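Local coordinates for protein purine nucleoside phosphorylase (Bacillus licheniformis, PDB 6DZD) that probably acts as a zinc-dependent purine nucleoside phosphorylase on adenosine, inosine and methylthioadenosine, with adenosine deaminase activity as well, at residues Asn5-Asp10 and Glu244-Cys249; Ala32-Lys37 and Cys132-Phe137. All blocks are in the same frame, centred on the assembly; numbering follows the deposited sequence.

Interaction 1 (Asn5-Asp10 and Glu244-Cys249); sequences NPFRLD and EVSSLC. With ZN (zinc ion), chain C.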
loop_
_atom_site.group_PDB
_atom_site.type_symbol
_atom_site.label_atom_id
_atom_site.label_comp_id
_atom_site.label_asym_id
_atom_site.label_seq_id
_atom_site.Cartn_x
_atom_site.Cartn_y
_atom_site.Cartn_z
ATOM N N ASN A 5 7.146 11.749 8.637
ATOM C CA ASN A 5 6.493 11.064 9.738
ATOM C C ASN A 5 5.180 10.467 9.267
ATOM O O ASN A 5 4.393 11.161 8.623
ATOM C CB ASN A 5 6.227 12.024 10.890
ATOM C CG ASN A 5 6.409 11.360 12.230
ATOM O OD1 ASN A 5 5.488 11.321 13.062
ATOM N ND2 ASN A 5 7.611 10.809 12.448
ATOM N N PRO A 6 4.882 9.209 9.598
ATOM C CA PRO A 6 5.525 8.250 10.503
ATOM C C PRO A 6 6.686 7.442 9.903
ATOM O O PRO A 6 7.130 6.459 10.506
ATOM C CB PRO A 6 4.374 7.321 10.864
ATOM C CG PRO A 6 3.428 7.398 9.656
ATOM C CD PRO A 6 3.857 8.546 8.780
ATOM N N PHE A 7 7.162 7.839 8.734
ATOM C CA PHE A 7 8.265 7.158 8.085
ATOM C C PHE A 7 9.587 7.852 8.396
ATOM O O PHE A 7 9.640 9.037 8.721
ATOM C CB PHE A 7 8.042 7.107 6.561
ATOM C CG PHE A 7 6.836 6.305 6.145
ATOM C CD1 PHE A 7 5.589 6.902 6.028
ATOM C CD2 PHE A 7 6.940 4.946 5.896
ATOM C CE1 PHE A 7 4.458 6.152 5.654
ATOM C CE2 PHE A 7 5.817 4.199 5.526
ATOM C CZ PHE A 7 4.576 4.808 5.406
ATOM N N ARG A 8 10.665 7.086 8.279
ATOM C CA ARG A 8 12.019 7.610 8.370
ATOM C C ARG A 8 12.749 7.228 7.092
ATOM O O ARG A 8 12.618 6.097 6.616
ATOM C CB ARG A 8 12.767 7.072 9.585
ATOM C CG ARG A 8 14.071 7.799 9.849
ATOM C CD ARG A 8 14.859 7.184 11.002
ATOM N NE ARG A 8 15.498 5.917 10.638
ATOM C CZ ARG A 8 14.936 4.722 10.798
ATOM N NH1 ARG A 8 13.716 4.624 11.320
ATOM N NH2 ARG A 8 15.591 3.621 10.438
ATOM N N LEU A 9 13.460 8.198 6.516
ATOM C CA LEU A 9 14.211 8.035 5.275
ATOM C C LEU A 9 15.595 7.440 5.522
ATOM O O LEU A 9 16.466 8.109 6.083
ATOM C CB LEU A 9 14.321 9.375 4.557
ATOM C CG LEU A 9 14.733 9.319 3.083
ATOM C CD1 LEU A 9 14.002 8.223 2.337
ATOM C CD2 LEU A 9 14.499 10.669 2.407
ATOM N N ASP A 10 15.776 6.161 5.175
ATOM C CA ASP A 10 17.110 5.555 5.038
ATOM C C ASP A 10 17.499 5.733 3.572
ATOM O O ASP A 10 17.279 4.855 2.737
ATOM C CB ASP A 10 17.107 4.086 5.447
ATOM C CG ASP A 10 17.211 3.899 6.933
ATOM O OD1 ASP A 10 17.122 4.924 7.643
ATOM O OD2 ASP A 10 17.360 2.743 7.396
ATOM N N GLU A 244 -2.034 6.779 11.560
ATOM C CA GLU A 244 -1.145 7.846 11.122
ATOM C C GLU A 244 -1.142 7.895 9.600
ATOM O O GLU A 244 -0.869 6.887 8.939
ATOM C CB GLU A 244 0.273 7.650 11.679
ATOM C CG GLU A 244 0.367 7.520 13.209
ATOM C CD GLU A 244 0.367 8.852 13.919
ATOM O OE1 GLU A 244 -0.138 9.849 13.331
ATOM O OE2 GLU A 244 0.896 8.912 15.065
ATOM N N VAL A 245 -1.441 9.069 9.054
ATOM C CA VAL A 245 -1.542 9.288 7.616
ATOM C C VAL A 245 -0.340 10.100 7.156
ATOM O O VAL A 245 -0.152 11.239 7.588
ATOM C CB VAL A 245 -2.848 10.003 7.267
ATOM C CG1 VAL A 245 -2.932 10.227 5.786
ATOM C CG2 VAL A 245 -4.031 9.188 7.803
ATOM N N SER A 246 0.455 9.522 6.260
ATOM C CA SER A 246 1.560 10.238 5.643
ATOM C C SER A 246 1.029 11.373 4.777
ATOM O O SER A 246 0.067 11.196 4.025
ATOM C CB SER A 246 2.390 9.273 4.799
ATOM O OG SER A 246 3.323 9.956 3.984
ATOM N N SER A 247 1.640 12.547 4.888
ATOM C CA SER A 247 1.196 13.683 4.094
ATOM C C SER A 247 1.789 13.694 2.687
ATOM O O SER A 247 1.352 14.504 1.856
ATOM C CB SER A 247 1.554 14.975 4.813
ATOM O OG SER A 247 2.946 14.994 5.051
ATOM N N LEU A 248 2.689 12.759 2.376
ATOM C CA LEU A 248 3.403 12.786 1.109
ATOM C C LEU A 248 2.473 12.437 -0.050
ATOM O O LEU A 248 1.712 11.469 0.007
ATOM C CB LEU A 248 4.595 11.824 1.146
ATOM C CG LEU A 248 5.741 12.206 2.107
ATOM C CD1 LEU A 248 6.810 11.125 2.126
ATOM C CD2 LEU A 248 6.366 13.560 1.795
ATOM N N CYS A 249 2.514 13.259 -1.088
ATOM C CA CYS A 249 1.771 13.040 -2.321
ATOM C C CYS A 249 2.713 12.465 -3.376
ATOM O O CYS A 249 3.765 13.044 -3.665
ATOM C CB CYS A 249 1.148 14.352 -2.797
ATOM S SG CYS A 249 0.281 14.248 -4.358
HETATM ZN ZN ZN C . -0.110 16.402 -4.978
HETATM O O HOH W 1 4.318 12.200 6.116
#
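The entry to edge strand 7-10 of one mixed sheet packs here against the end of edge strand 243-245 of the other, where the chain leaves that strand for the zinc site. A cis peptide bond between Asn5 and Pro6 bends the chain as it enters strand 7-10. The Pro6 ring lies alongside the Glu244 side chain, the two running in opposite senses, with Pro6 CG 3.8 Å from Glu244 CB. Glu244 touches through this first methylene. Phe7 carries its ring beside its own backbone N, so that CE1 comes edge-on to Ser246 CB at 3.8 Å, the methylene lying near the ring plane. Ser246 OG, anti to its backbone N (chi1 169°), bonds within its own segment: it accepts from Leu248 N at 3.3 Å with a nearly straight N-H...O angle of 163°, forming an ST turn. A single water spans the two backbones, donating to Asn5 O at 2.7 Å and accepting from Ser247 N at 3.0 Å. Val181 of strand 179-182 packs against Pro6 and Phe7. Farther along, Cys249 SG binds zinc at 2.3 Å together with Cys189, Cys190 and Cys252. Between strand 243-245 and Cys249 the backbone is held by the ST turn and by Lys226 NZ, which bonds Ser246 O and Leu248 O. The segments thus touch directly through carbon atoms, while their polar link is relayed by water; the direct fit is one of shape, Pro6 against Glu244 and Phe7 against Ser246.

Interaction 2 (Ala32-Lys37 and Cys132-Phe137); sequences AGFTTK and CVPVYF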
loop_
_atom_site.group_PDB
_atom_site.type_symbol
_atom_site.label_atom_id
_atom_site.label_comp_id
_atom_site.label_asym_id
_atom_site.label_seq_id
_atom_site.Cartn_x
_atom_site.Cartn_y
_atom_site.Cartn_z
ATOM N N ALA A 32 8.432 -2.689 8.683
ATOM C CA ALA A 32 7.442 -2.137 7.772
ATOM C C ALA A 32 8.029 -0.912 7.077
ATOM O O ALA A 32 8.891 -0.224 7.638
ATOM C CB ALA A 32 6.153 -1.776 8.512
ATOM N N GLY A 33 7.612 -0.680 5.834
ATOM C CA GLY A 33 8.095 0.487 5.121
ATOM C C GLY A 33 7.547 0.569 3.711
ATOM O O GLY A 33 6.631 -0.163 3.331
ATOM N N PHE A 34 8.168 1.461 2.928
ATOM C CA PHE A 34 7.739 1.875 1.593
ATOM C C PHE A 34 8.981 2.300 0.819
ATOM O O PHE A 34 9.806 3.045 1.350
ATOM C CB PHE A 34 6.749 3.043 1.710
ATOM C CG PHE A 34 5.923 3.316 0.481
ATOM C CD1 PHE A 34 4.812 2.540 0.187
ATOM C CD2 PHE A 34 6.201 4.414 -0.327
ATOM C CE1 PHE A 34 4.009 2.817 -0.915
ATOM C CE2 PHE A 34 5.409 4.708 -1.441
ATOM C CZ PHE A 34 4.301 3.908 -1.738
ATOM N N THR A 35 9.141 1.826 -0.406
ATOM C CA THR A 35 10.350 2.222 -1.115
ATOM C C THR A 35 10.141 3.559 -1.837
ATOM O O THR A 35 9.017 4.037 -2.032
ATOM C CB THR A 35 10.814 1.136 -2.100
ATOM O OG1 THR A 35 9.781 0.861 -3.050
ATOM C CG2 THR A 35 11.191 -0.150 -1.349
ATOM N N THR A 36 11.254 4.147 -2.256
ATOM C CA THR A 36 11.308 5.391 -3.000
ATOM C C THR A 36 11.719 5.092 -4.434
ATOM O O THR A 36 12.021 3.957 -4.792
ATOM C CB THR A 36 12.309 6.375 -2.382
ATOM O OG1 THR A 36 13.637 5.987 -2.769
ATOM C CG2 THR A 36 12.222 6.412 -0.867
ATOM N N LYS A 37 11.711 6.145 -5.248
ATOM C CA LYS A 37 12.076 6.074 -6.665
ATOM C C LYS A 37 13.548 5.709 -6.886
ATOM O O LYS A 37 13.912 5.201 -7.949
ATOM C CB LYS A 37 11.794 7.467 -7.266
ATOM C CG LYS A 37 11.416 7.625 -8.732
ATOM C CD LYS A 37 11.418 9.132 -9.127
ATOM N N CYS A 132 -1.847 4.906 -5.883
ATOM C CA CYS A 132 -2.905 4.333 -5.050
ATOM C C CYS A 132 -2.480 4.291 -3.576
ATOM O O CYS A 132 -1.304 4.395 -3.234
ATOM C CB CYS A 132 -3.281 2.918 -5.511
ATOM S SG CYS A 132 -3.529 2.612 -7.296
ATOM N N VAL A 133 -3.466 4.106 -2.703
ATOM C CA VAL A 133 -3.307 4.216 -1.251
ATOM C C VAL A 133 -2.754 2.943 -0.605
ATOM O O VAL A 133 -3.392 1.881 -0.647
ATOM C CB VAL A 133 -4.645 4.607 -0.604
ATOM C CG1 VAL A 133 -4.535 4.615 0.893
ATOM C CG2 VAL A 133 -5.110 5.935 -1.128
ATOM N N PRO A 134 -1.582 3.011 0.019
ATOM C CA PRO A 134 -1.087 1.881 0.799
ATOM C C PRO A 134 -1.542 1.942 2.248
ATOM O O PRO A 134 -1.410 2.977 2.911
ATOM C CB PRO A 134 0.433 2.047 0.706
ATOM C CG PRO A 134 0.664 3.415 0.172
ATOM C CD PRO A 134 -0.619 4.118 0.031
ATOM N N VAL A 135 -2.072 0.844 2.770
ATOM C CA VAL A 135 -2.480 0.785 4.169
ATOM C C VAL A 135 -1.671 -0.288 4.890
ATOM O O VAL A 135 -1.407 -1.365 4.346
ATOM C CB VAL A 135 -3.990 0.531 4.309
ATOM C CG1 VAL A 135 -4.415 0.783 5.740
ATOM C CG2 VAL A 135 -4.764 1.449 3.358
ATOM N N TYR A 136 -1.253 0.017 6.112
ATOM C CA TYR A 136 -0.543 -0.933 6.952
ATOM C C TYR A 136 -1.396 -1.270 8.167
ATOM O O TYR A 136 -2.171 -0.448 8.653
ATOM C CB TYR A 136 0.811 -0.382 7.402
ATOM C CG TYR A 136 1.760 0.011 6.295
ATOM C CD1 TYR A 136 1.555 1.168 5.556
ATOM C CD2 TYR A 136 2.882 -0.756 6.001
ATOM C CE1 TYR A 136 2.437 1.554 4.540
ATOM C CE2 TYR A 136 3.768 -0.380 4.991
ATOM C CZ TYR A 136 3.536 0.784 4.264
ATOM O OH TYR A 136 4.384 1.193 3.267
ATOM N N PHE A 137 -1.255 -2.491 8.654
ATOM C CA PHE A 137 -2.061 -2.958 9.770
ATOM C C PHE A 137 -1.159 -3.718 10.716
ATOM O O PHE A 137 -0.435 -4.619 10.290
ATOM C CB PHE A 137 -3.193 -3.879 9.310
ATOM C CG PHE A 137 -4.139 -3.259 8.331
ATOM C CD1 PHE A 137 -3.816 -3.200 6.976
ATOM C CD2 PHE A 137 -5.368 -2.778 8.754
ATOM C CE1 PHE A 137 -4.702 -2.649 6.069
ATOM C CE2 PHE A 137 -6.263 -2.237 7.875
ATOM C CZ PHE A 137 -5.939 -2.168 6.529
#
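Gly33 O is the best-held polar atom of the contact, gripped across it by one hydrogen bond, from Tyr136 OH at 2.6 Å; the Gly33 backbone also pairs with Phe273 of strand 270-276. The hydroxyl sits above the carbonyl plane, 66° out of it, and the C=O...O angle is 110°, so the bond comes down on the carbonyl from one side. The oxygen in turn lies in the plane of the phenol ring, at its edge. Tyr136 has CG anti to its own carbonyl carbon (chi1 -58°) and reaches across from one sheet to the other, the strands running nearly antiparallel with axes 9.2 Å apart at their closest. Tyr136 OH also lies 3.4 Å from Phe34 CB, near the plane of the Phe34 ring and at its edge. Farther back along the phenol, Tyr136 CD2 meets Ala32 CB at 4.2 Å. Phe34, with CG anti to its backbone N, extends towards the other strand and crosses Pro134 at about a right angle; its CE1 is 3.6 Å from Pro134 CG, an apolar contact made by the tip of the pyrrolidine ring. A leucine in place of Tyr136 would remove the hydroxyl that bonds Gly33 O and lies against Phe34, and the ring that meets Ala32, and would probably loosen the fit between the strands here. All five touching residues are buried, in the interior where one sheet lies over the other. Strand 30-35 runs between strands 14-17 and 270-276, with Ser272 of the latter touching both Phe34 and Tyr136, while Trp20 packs against Ala32 and Tyr136. On the reverse side of strand 133-139, Val133 and Phe137 pack on helix 225-236, and Phe137 also on helix 159-169.

Both contacts join the same two mixed sheets, but at different depths. The centre of interaction 2 is about 4 Å from the centre of the chain; it is wholly buried, packing inner strands of the two sheets against each other through aromatic, proline and alanine side chains and one direct side-chain-to-backbone hydrogen bond. Interaction 1, its centre about 13 Å from that of the chain, involves an outermost strand of each sheet, includes exposed residues, and uses water where the interior uses a tyrosine hydroxyl. Their centres are about 9 Å apart and Phe7 connects them: its CZ packs 4.0 Å from Tyr136 CE1, and its CE2 touches Phe34 CB, so the apolar layer continues from the centre to the edge strands.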